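Local atomic coordinates of galactose-binding-like protein (Bacteroides thetaiotaomicron, PDB entry 7M1B), a protein that is a SusE-like, galactose-binding-like protein that probably takes part in the handling of carbohydrate by this gut bacterium, although its precise function is not established. Residues F171-V180 against E192-Y201; W274-Y284 against N329-K339. All coordinates share one frame; numbering follows the deposited sequence.

How the contacts relate
Following the chain from the N terminus, contact 1 comes first and is the more local of the two: strand 176-183 turns back through a short connection into strand 193-197, so that 171-180 and 192-201 pair within a single beta hairpin. Contact 2 opens only after contact 1 has closed, and it shuts a longer loop, bringing the turns of 274-284, which follow strand 256-274, against helix 331-338. The two loops therefore lie in series and neither nest nor cross. Their centres are about 41 Å apart, on opposite sides of the chain's centre, and their nearest atoms about 17 Å. Contact 1 joins two neighbouring strands within the DUF5126 range; contact 2 ties a loop to a helix within the later, galactose-binding-domain clan range.

Contact 1 of 2, residues F171-V180 against E192-Y201; sequences FSAEPHDFKV and EYLTTLTPLY
The imidazole of H176 meets P199 at its edge, with CD2 3.7 Å from P199 CD, while F171 CD1 lies over one of its faces. F171 in turn receives F178 CE1 over the centre of a face, and the F178 ring points its own edge at the L197 carbonyl. In the ring plane H176 NE2 donates to S172 O at 3.0 Å, which fixes the rotation of the imidazole. Beneath these groups runs a beta hairpin, H176, F178 and V180 forming hydrogen-bonded pairs with L197, T195 and Y193. F178 N gives the shortest of these backbone bonds, 2.7 Å to T195 O. On the other face, D177 and T196 lie side by side, and T196 OG1 donates to D177 OD1 at 2.7 Å from the anti side of the carboxylate. K179, bent at chi3 (-61°), brings NZ above the carboxylate plane of E192, a salt bridge of 2.7 Å to OE2, though E192 is poorly ordered. The other carboxylate oxygen of D177, OD2, forms a salt bridge with K145. Strand 193-197 is outermost in its four-stranded sheet; strand 138-144 flanks strand 176-183, and the F178 and L197 side chains pack on I126 of strand 125-131.

Contact 2 of 2, residues W274-Y284 against N329-K339; sequences WQRSMGGSYYY and NSEEDITYASK. With EDO (1,2-ethanediol), chain B.
The methyl of A337 sits squarely over one face of the Y283 ring, a CH-pi contact with CB 3.6 Å from the ring centroid and 2° off its normal. Here two beta turns sharing G280, type I' from S277 and type I to Y283, lead the chain to helix 331-338, which Y283 and Y284 meet; the helix start carries a capping box of S330 and D333, in a region of the galactose-binding-domain clan. With CG anti to its carbonyl carbon (chi1 -68°), Y283 faces the helix: its CE2 comes 4.1 Å from I334 CG2, and OH lies beside S338. An alanine here would remove the ring and is likely to leave the A337 methyl without the ring face that covers it and I334 CG2 without its contact, opening a gap between turn and helix. Y284 approaches differently, its ring edge directed at D333 O; its hydroxyl is hydrogen-bonded to I319 O, and D333 OD2 to S322 OG. N329 crosses Y284 with amide and ring planes 68° apart, and its ND2 donates to Y283 O at 2.9 Å from above the carbonyl plane. Toward the C-terminal part of helix 331-338, W274 NE1 makes a weak bond to S338 O, 3.3 Å long, which lies at the indole edge. Nearby, one water accepts from Q275 N and donates to A337 O, each at 2.8 Å.

Contact 1 of 2, residues F171-V180 against E192-Y201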
loop_
_atom_site.group_PDB
_atom_site.type_symbol
_atom_site.label_atom_id
_atom_site.label_comp_id
_atom_site.label_asym_id
_atom_site.label_seq_id
_atom_site.Cartn_x
_atom_site.Cartn_y
_atom_site.Cartn_z
ATOM N N PHE A 171 4.082 12.250 14.911
ATOM C CA PHE A 171 3.231 12.574 16.035
ATOM C C PHE A 171 2.667 11.306 16.688
ATOM O O PHE A 171 2.297 10.329 16.050
ATOM C CB PHE A 171 2.037 13.422 15.608
ATOM C CG PHE A 171 2.459 14.800 15.184
ATOM C CD1 PHE A 171 2.613 15.801 16.139
ATOM C CD2 PHE A 171 2.838 15.046 13.874
ATOM C CE1 PHE A 171 3.053 17.063 15.785
ATOM C CE2 PHE A 171 3.264 16.319 13.507
ATOM C CZ PHE A 171 3.389 17.312 14.467
ATOM N N SER A 172 2.515 11.388 17.986
ATOM C CA SER A 172 1.908 10.332 18.761
ATOM C C SER A 172 0.397 10.195 18.470
ATOM O O SER A 172 -0.260 11.177 18.149
ATOM C CB SER A 172 2.224 10.628 20.230
ATOM O OG SER A 172 1.647 11.854 20.650
ATOM N N ALA A 173 -0.199 8.990 18.706
ATOM C CA ALA A 173 -1.631 8.819 18.459
ATOM C C ALA A 173 -2.453 9.154 19.704
ATOM O O ALA A 173 -2.891 8.279 20.470
ATOM C CB ALA A 173 -1.942 7.441 17.953
ATOM N N GLU A 174 -2.635 10.456 19.877
ATOM C CA GLU A 174 -3.444 11.111 20.892
ATOM C C GLU A 174 -3.968 12.402 20.238
ATOM O O GLU A 174 -3.373 12.884 19.250
ATOM C CB GLU A 174 -2.544 11.399 22.099
ATOM C CG GLU A 174 -1.406 12.347 21.772
ATOM C CD GLU A 174 -0.544 12.576 23.000
ATOM O OE1 GLU A 174 -1.008 13.299 23.951
ATOM O OE2 GLU A 174 0.546 11.952 23.061
ATOM N N PRO A 175 -4.966 13.116 20.807
ATOM C CA PRO A 175 -5.353 14.404 20.218
ATOM C C PRO A 175 -4.247 15.456 20.247
ATOM O O PRO A 175 -3.583 15.672 21.241
ATOM C CB PRO A 175 -6.590 14.881 21.031
ATOM C CG PRO A 175 -6.938 13.753 22.000
ATOM C CD PRO A 175 -5.837 12.716 21.940
ATOM N N HIS A 176 -4.068 16.157 19.117
ATOM C CA HIS A 176 -3.163 17.287 19.047
ATOM C C HIS A 176 -3.849 18.426 18.308
ATOM O O HIS A 176 -4.699 18.193 17.446
ATOM C CB HIS A 176 -1.939 16.950 18.202
ATOM C CG HIS A 176 -1.084 15.856 18.714
ATOM N ND1 HIS A 176 -0.113 16.064 19.673
ATOM C CD2 HIS A 176 -1.029 14.557 18.356
ATOM C CE1 HIS A 176 0.526 14.931 19.881
ATOM N NE2 HIS A 176 0.027 14.021 19.027
ATOM N N ASP A 177 -3.502 19.649 18.710
ATOM C CA ASP A 177 -4.033 20.844 18.087
ATOM C C ASP A 177 -3.106 21.227 16.939
ATOM O O ASP A 177 -1.873 21.287 17.125
ATOM C CB ASP A 177 -4.099 21.948 19.151
ATOM C CG ASP A 177 -4.927 21.567 20.363
ATOM O OD1 ASP A 177 -5.948 20.864 20.182
ATOM O OD2 ASP A 177 -4.552 22.004 21.485
ATOM N N PHE A 178 -3.721 21.437 15.767
ATOM C CA PHE A 178 -3.007 21.828 14.564
ATOM C C PHE A 178 -3.505 23.197 14.098
ATOM O O PHE A 178 -4.670 23.568 14.309
ATOM C CB PHE A 178 -3.169 20.763 13.468
ATOM C CG PHE A 178 -2.579 19.410 13.800
ATOM C CD1 PHE A 178 -1.229 19.154 13.557
ATOM C CD2 PHE A 178 -3.353 18.397 14.361
ATOM C CE1 PHE A 178 -0.660 17.921 13.840
ATOM C CE2 PHE A 178 -2.785 17.158 14.622
ATOM C CZ PHE A 178 -1.444 16.931 14.385
ATOM N N LYS A 179 -2.588 23.949 13.483
ATOM C CA LYS A 179 -2.918 25.245 12.895
ATOM C C LYS A 179 -2.283 25.299 11.506
ATOM O O LYS A 179 -1.107 24.884 11.377
ATOM C CB LYS A 179 -2.387 26.342 13.829
ATOM C CG LYS A 179 -2.176 27.726 13.234
ATOM C CD LYS A 179 -1.266 28.588 14.094
ATOM C CE LYS A 179 -1.796 28.848 15.491
ATOM N NZ LYS A 179 -1.396 30.186 15.992
ATOM N N VAL A 180 -3.070 25.771 10.503
ATOM C CA VAL A 180 -2.622 25.888 9.123
ATOM C C VAL A 180 -2.874 27.304 8.609
ATOM O O VAL A 180 -3.944 27.897 8.794
ATOM C CB VAL A 180 -3.232 24.853 8.142
ATOM C CG1 VAL A 180 -2.513 24.984 6.770
ATOM C CG2 VAL A 180 -3.200 23.406 8.665
ATOM N N GLU A 192 -6.024 31.621 10.027
ATOM C CA GLU A 192 -5.599 30.341 10.511
ATOM C C GLU A 192 -6.786 29.374 10.466
ATOM O O GLU A 192 -7.910 29.702 10.872
ATOM C CB GLU A 192 -5.104 30.412 11.959
ATOM C CG GLU A 192 -3.808 31.193 12.134
ATOM C CD GLU A 192 -3.385 31.438 13.577
ATOM O OE1 GLU A 192 -4.271 31.414 14.465
ATOM O OE2 GLU A 192 -2.173 31.642 13.813
ATOM N N TYR A 193 -6.530 28.160 9.987
ATOM C CA TYR A 193 -7.449 27.049 10.205
ATOM C C TYR A 193 -6.958 26.221 11.387
ATOM O O TYR A 193 -5.822 25.776 11.404
ATOM C CB TYR A 193 -7.555 26.230 8.917
ATOM C CG TYR A 193 -8.482 25.043 8.977
ATOM C CD1 TYR A 193 -9.838 25.170 8.688
ATOM C CD2 TYR A 193 -7.986 23.784 9.307
ATOM C CE1 TYR A 193 -10.681 24.071 8.740
ATOM C CE2 TYR A 193 -8.818 22.676 9.359
ATOM C CZ TYR A 193 -10.165 22.824 9.082
ATOM O OH TYR A 193 -10.948 21.717 9.156
ATOM N N LEU A 194 -7.826 26.016 12.379
ATOM C CA LEU A 194 -7.495 25.210 13.559
ATOM C C LEU A 194 -8.259 23.889 13.580
ATOM O O LEU A 194 -9.456 23.845 13.325
ATOM C CB LEU A 194 -7.835 26.006 14.823
ATOM C CG LEU A 194 -7.151 27.364 14.951
ATOM C CD1 LEU A 194 -7.470 27.921 16.323
ATOM C CD2 LEU A 194 -5.629 27.257 14.762
ATOM N N THR A 195 -7.560 22.798 13.901
ATOM C CA THR A 195 -8.278 21.543 14.087
ATOM C C THR A 195 -7.568 20.729 15.164
ATOM O O THR A 195 -6.341 20.848 15.326
ATOM C CB THR A 195 -8.466 20.778 12.758
ATOM O OG1 THR A 195 -9.266 19.604 12.946
ATOM C CG2 THR A 195 -7.153 20.330 12.150
ATOM N N THR A 196 -8.365 19.968 15.933
ATOM C CA THR A 196 -7.798 19.022 16.896
ATOM C C THR A 196 -8.033 17.605 16.374
ATOM O O THR A 196 -9.179 17.262 16.088
ATOM C CB THR A 196 -8.447 19.146 18.282
ATOM O OG1 THR A 196 -8.161 20.460 18.755
ATOM C CG2 THR A 196 -7.996 18.058 19.244
ATOM N N LEU A 197 -6.955 16.843 16.142
ATOM C CA LEU A 197 -7.108 15.524 15.516
ATOM C C LEU A 197 -6.204 14.518 16.212
ATOM O O LEU A 197 -5.146 14.866 16.707
ATOM C CB LEU A 197 -6.730 15.536 14.022
ATOM C CG LEU A 197 -7.631 16.377 13.117
ATOM C CD1 LEU A 197 -6.995 16.546 11.720
ATOM C CD2 LEU A 197 -9.034 15.765 13.019
ATOM N N THR A 198 -6.664 13.255 16.228
ATOM C CA THR A 198 -5.797 12.184 16.677
ATOM C C THR A 198 -5.180 11.454 15.499
ATOM O O THR A 198 -5.915 10.908 14.682
ATOM C CB THR A 198 -6.625 11.194 17.521
ATOM O OG1 THR A 198 -7.241 11.920 18.607
ATOM C CG2 THR A 198 -5.813 10.010 18.042
ATOM N N PRO A 199 -3.839 11.415 15.390
ATOM C CA PRO A 199 -3.167 10.598 14.381
ATOM C C PRO A 199 -3.599 9.144 14.405
ATOM O O PRO A 199 -3.931 8.573 15.494
ATOM C CB PRO A 199 -1.667 10.734 14.754
ATOM C CG PRO A 199 -1.611 12.116 15.325
ATOM C CD PRO A 199 -2.855 12.149 16.210
ATOM N N LEU A 200 -3.576 8.547 13.197
ATOM C CA LEU A 200 -3.876 7.135 13.173
ATOM C C LEU A 200 -2.728 6.275 13.691
ATOM O O LEU A 200 -1.551 6.615 13.593
ATOM C CB LEU A 200 -4.124 6.710 11.718
ATOM C CG LEU A 200 -5.268 7.455 10.997
ATOM C CD1 LEU A 200 -5.541 6.811 9.639
ATOM C CD2 LEU A 200 -6.561 7.423 11.822
ATOM N N TYR A 201 -3.139 5.131 14.280
ATOM C CA TYR A 201 -2.229 4.136 14.842
ATOM C C TYR A 201 -2.557 2.778 14.212
ATOM O O TYR A 201 -3.731 2.397 14.143
ATOM C CB TYR A 201 -2.494 4.106 16.347
ATOM C CG TYR A 201 -1.597 3.273 17.229
ATOM C CD1 TYR A 201 -1.691 1.879 17.283
ATOM C CD2 TYR A 201 -0.744 3.904 18.128
ATOM C CE1 TYR A 201 -0.893 1.143 18.150
ATOM C CE2 TYR A 201 0.037 3.183 19.009
ATOM C CZ TYR A 201 -0.050 1.809 19.037
ATOM O OH TYR A 201 0.744 1.167 19.938
#

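Contact 2 of 2, residues W274-Y284 against N329-K339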
loop_
_atom_site.group_PDB
_atom_site.type_symbol
_atom_site.label_atom_id
_atom_site.label_comp_id
_atom_site.label_asym_id
_atom_site.label_seq_id
_atom_site.Cartn_x
_atom_site.Cartn_y
_atom_site.Cartn_z
ATOM N N TRP A 274 5.964 -12.224 2.466
ATOM C CA TRP A 274 6.959 -13.282 2.465
ATOM C C TRP A 274 6.881 -14.151 1.230
ATOM O O TRP A 274 5.791 -14.546 0.842
ATOM C CB TRP A 274 6.751 -14.238 3.654
ATOM C CG TRP A 274 7.141 -13.615 4.968
ATOM C CD1 TRP A 274 8.308 -13.857 5.633
ATOM C CD2 TRP A 274 6.311 -12.833 5.839
ATOM N NE1 TRP A 274 8.272 -13.274 6.880
ATOM C CE2 TRP A 274 7.059 -12.633 7.027
ATOM C CE3 TRP A 274 5.041 -12.236 5.728
ATOM C CZ2 TRP A 274 6.577 -11.846 8.098
ATOM C CZ3 TRP A 274 4.544 -11.522 6.817
ATOM C CH2 TRP A 274 5.307 -11.316 7.972
ATOM N N GLN A 275 8.075 -14.428 0.646
ATOM C CA GLN A 275 8.188 -15.350 -0.468
ATOM C C GLN A 275 8.120 -16.809 0.042
ATOM O O GLN A 275 8.500 -17.103 1.184
ATOM C CB GLN A 275 9.572 -15.216 -1.139
ATOM C CG GLN A 275 9.722 -13.864 -1.867
ATOM C CD GLN A 275 11.164 -13.715 -2.302
ATOM O OE1 GLN A 275 11.772 -14.636 -2.857
ATOM N NE2 GLN A 275 11.698 -12.524 -2.066
ATOM N N ARG A 276 7.710 -17.731 -0.863
ATOM C CA ARG A 276 7.749 -19.165 -0.503
ATOM C C ARG A 276 9.244 -19.509 -0.394
ATOM O O ARG A 276 10.110 -19.040 -1.150
ATOM C CB ARG A 276 7.093 -19.968 -1.663
ATOM C CG ARG A 276 7.280 -21.482 -1.543
ATOM C CD ARG A 276 8.513 -21.972 -2.283
ATOM N NE ARG A 276 8.363 -21.761 -3.755
ATOM C CZ ARG A 276 7.862 -22.698 -4.599
ATOM N NH1 ARG A 276 7.542 -23.937 -4.146
ATOM N NH2 ARG A 276 7.701 -22.358 -5.844
ATOM N N SER A 277 9.572 -20.398 0.566
ATOM C CA SER A 277 10.946 -20.563 1.008
ATOM C C SER A 277 11.386 -22.021 0.968
ATOM O O SER A 277 12.363 -22.326 0.281
ATOM C CB SER A 277 11.082 -19.960 2.380
ATOM O OG SER A 277 10.158 -20.667 3.244
ATOM N N MET A 278 10.750 -22.929 1.768
ATOM C CA MET A 278 11.076 -24.345 1.821
ATOM C C MET A 278 12.562 -24.539 2.109
ATOM O O MET A 278 13.263 -25.366 1.491
ATOM C CB MET A 278 10.666 -25.049 0.506
ATOM C CG MET A 278 9.166 -24.985 0.331
ATOM S SD MET A 278 8.700 -25.742 -1.168
ATOM C CE MET A 278 7.018 -25.431 -1.052
ATOM N N GLY A 279 13.028 -23.802 3.107
ATOM C CA GLY A 279 14.411 -23.924 3.533
ATOM C C GLY A 279 15.341 -22.816 3.010
ATOM O O GLY A 279 16.470 -22.636 3.482
ATOM N N GLY A 280 14.875 -22.053 2.039
ATOM C CA GLY A 280 15.542 -20.892 1.469
ATOM C C GLY A 280 15.889 -21.001 -0.022
ATOM O O GLY A 280 16.113 -19.958 -0.666
ATOM N N SER A 281 15.972 -22.225 -0.562
ATOM C CA SER A 281 16.486 -22.287 -1.925
ATOM C C SER A 281 15.475 -21.753 -2.941
ATOM O O SER A 281 15.838 -21.470 -4.068
ATOM C CB SER A 281 16.899 -23.686 -2.311
ATOM O OG SER A 281 15.770 -24.529 -2.326
ATOM N N TYR A 282 14.215 -21.588 -2.534
ATOM C CA TYR A 282 13.171 -21.085 -3.435
ATOM C C TYR A 282 13.056 -19.568 -3.478
ATOM O O TYR A 282 12.257 -19.016 -4.237
ATOM C CB TYR A 282 11.821 -21.731 -3.132
ATOM C CG TYR A 282 11.785 -23.112 -3.704
ATOM C CD1 TYR A 282 12.249 -24.206 -2.944
ATOM C CD2 TYR A 282 11.131 -23.370 -4.910
ATOM C CE1 TYR A 282 12.215 -25.495 -3.480
ATOM C CE2 TYR A 282 11.155 -24.635 -5.491
ATOM C CZ TYR A 282 11.615 -25.724 -4.722
ATOM O OH TYR A 282 11.591 -26.996 -5.268
ATOM N N TYR A 283 13.779 -18.892 -2.577
ATOM C CA TYR A 283 13.743 -17.440 -2.662
ATOM C C TYR A 283 14.231 -16.921 -4.015
ATOM O O TYR A 283 15.171 -17.447 -4.653
ATOM C CB TYR A 283 14.519 -16.779 -1.495
ATOM C CG TYR A 283 13.918 -16.944 -0.126
ATOM C CD1 TYR A 283 12.541 -16.790 0.086
ATOM C CD2 TYR A 283 14.735 -17.182 0.990
ATOM C CE1 TYR A 283 11.999 -16.915 1.369
ATOM C CE2 TYR A 283 14.198 -17.288 2.287
ATOM C CZ TYR A 283 12.846 -17.078 2.476
ATOM O OH TYR A 283 12.279 -17.226 3.722
ATOM N N TYR A 284 13.592 -15.846 -4.439
ATOM C CA TYR A 284 14.007 -15.039 -5.591
ATOM C C TYR A 284 13.975 -15.881 -6.887
ATOM O O TYR A 284 14.780 -15.662 -7.795
ATOM C CB TYR A 284 15.408 -14.453 -5.324
ATOM C CG TYR A 284 15.354 -13.433 -4.219
ATOM C CD1 TYR A 284 14.760 -12.188 -4.405
ATOM C CD2 TYR A 284 15.929 -13.743 -3.014
ATOM C CE1 TYR A 284 14.703 -11.250 -3.374
ATOM C CE2 TYR A 284 15.862 -12.828 -1.960
ATOM C CZ TYR A 284 15.300 -11.564 -2.170
ATOM O OH TYR A 284 15.208 -10.637 -1.168
ATOM N N ASN A 329 21.450 -17.346 -4.335
ATOM C CA ASN A 329 20.976 -16.486 -3.254
ATOM C C ASN A 329 22.098 -16.367 -2.214
ATOM O O ASN A 329 22.568 -17.402 -1.738
ATOM C CB ASN A 329 19.727 -17.081 -2.595
ATOM C CG ASN A 329 18.550 -17.211 -3.553
ATOM O OD1 ASN A 329 18.396 -16.442 -4.476
ATOM N ND2 ASN A 329 17.654 -18.114 -3.266
ATOM N N SER A 330 22.381 -15.143 -1.737
ATOM C CA SER A 330 23.419 -14.963 -0.721
ATOM C C SER A 330 22.824 -15.298 0.653
ATOM O O SER A 330 21.578 -15.314 0.790
ATOM C CB SER A 330 23.990 -13.572 -0.721
ATOM O OG SER A 330 23.057 -12.633 -0.182
ATOM N N GLU A 331 23.682 -15.364 1.690
ATOM C CA GLU A 331 23.194 -15.544 3.044
ATOM C C GLU A 331 22.326 -14.346 3.443
ATOM O O GLU A 331 21.279 -14.532 4.096
ATOM C CB GLU A 331 24.365 -15.637 4.028
ATOM C CG GLU A 331 25.028 -17.008 4.041
ATOM C CD GLU A 331 26.377 -17.083 4.756
ATOM O OE1 GLU A 331 26.729 -16.136 5.544
ATOM O OE2 GLU A 331 27.091 -18.085 4.526
ATOM N N GLU A 332 22.751 -13.141 3.044
ATOM C CA GLU A 332 22.022 -11.898 3.302
ATOM C C GLU A 332 20.661 -11.901 2.589
ATOM O O GLU A 332 19.649 -11.574 3.225
ATOM C CB GLU A 332 22.831 -10.691 2.815
ATOM C CG GLU A 332 22.108 -9.381 3.039
ATOM C CD GLU A 332 22.748 -8.147 2.398
ATOM O OE1 GLU A 332 23.659 -8.282 1.501
ATOM O OE2 GLU A 332 22.383 -7.038 2.805
ATOM N N ASP A 333 20.607 -12.406 1.342
ATOM C CA ASP A 333 19.335 -12.560 0.632
ATOM C C ASP A 333 18.377 -13.461 1.425
ATOM O O ASP A 333 17.152 -13.133 1.538
ATOM C CB ASP A 333 19.551 -13.218 -0.732
ATOM C CG ASP A 333 20.303 -12.346 -1.742
ATOM O OD1 ASP A 333 20.282 -11.095 -1.607
ATOM O OD2 ASP A 333 20.914 -12.970 -2.719
ATOM N N ILE A 334 18.868 -14.587 1.902
ATOM C CA ILE A 334 17.991 -15.574 2.558
ATOM C C ILE A 334 17.497 -15.087 3.926
ATOM O O ILE A 334 16.301 -15.146 4.231
ATOM C CB ILE A 334 18.761 -16.894 2.645
ATOM C CG1 ILE A 334 18.889 -17.522 1.245
ATOM C CG2 ILE A 334 18.029 -17.814 3.634
ATOM C CD1 ILE A 334 19.945 -18.604 1.169
ATOM N N THR A 335 18.383 -14.502 4.718
ATOM C CA THR A 335 17.966 -13.882 5.954
ATOM C C THR A 335 16.938 -12.779 5.680
ATOM O O THR A 335 15.916 -12.686 6.387
ATOM C CB THR A 335 19.212 -13.371 6.706
ATOM O OG1 THR A 335 20.070 -14.494 6.923
ATOM C CG2 THR A 335 18.897 -12.719 8.040
ATOM N N TYR A 336 17.269 -11.844 4.782
ATOM C CA TYR A 336 16.383 -10.735 4.451
ATOM C C TYR A 336 14.982 -11.225 4.062
ATOM O O TYR A 336 13.965 -10.712 4.554
ATOM C CB TYR A 336 17.020 -9.846 3.378
ATOM C CG TYR A 336 16.213 -8.680 2.855
ATOM C CD1 TYR A 336 16.166 -7.458 3.508
ATOM C CD2 TYR A 336 15.416 -8.836 1.720
ATOM C CE1 TYR A 336 15.431 -6.391 2.984
ATOM C CE2 TYR A 336 14.704 -7.787 1.158
ATOM C CZ TYR A 336 14.647 -6.580 1.839
ATOM O OH TYR A 336 13.907 -5.577 1.262
ATOM N N ALA A 337 14.914 -12.152 3.104
ATOM C CA ALA A 337 13.580 -12.548 2.682
ATOM C C ALA A 337 12.837 -13.274 3.797
ATOM O O ALA A 337 11.612 -13.111 3.886
ATOM C CB ALA A 337 13.739 -13.489 1.479
ATOM N N SER A 338 13.549 -14.080 4.593
ATOM C CA SER A 338 12.837 -14.861 5.597
ATOM C C SER A 338 12.207 -13.952 6.682
ATOM O O SER A 338 11.298 -14.409 7.398
ATOM C CB SER A 338 13.785 -15.906 6.208
ATOM O OG SER A 338 14.736 -15.236 7.120
ATOM N N LYS A 339 12.746 -12.732 6.881
ATOM C CA LYS A 339 12.245 -11.803 7.889
ATOM C C LYS A 339 11.013 -11.006 7.427
ATOM O O LYS A 339 10.308 -10.356 8.227
ATOM C CB LYS A 339 13.399 -10.898 8.334
ATOM C CG LYS A 339 13.553 -9.627 7.488
ATOM C CD LYS A 339 14.214 -8.458 8.251
ATOM C CE LYS A 339 15.689 -8.289 7.944
ATOM N NZ LYS A 339 16.382 -7.394 8.910
HETATM C C1 EDO B . 5.255 -27.706 -4.131
HETATM O O1 EDO B . 6.604 -27.730 -3.677
HETATM C C2 EDO B . 4.982 -26.437 -4.855
HETATM O O2 EDO B . 6.054 -25.883 -5.679
HETATM O O HOH W 1 10.251 -12.799 1.406
HETATM O O HOH W 2 17.416 -17.013 -7.044
#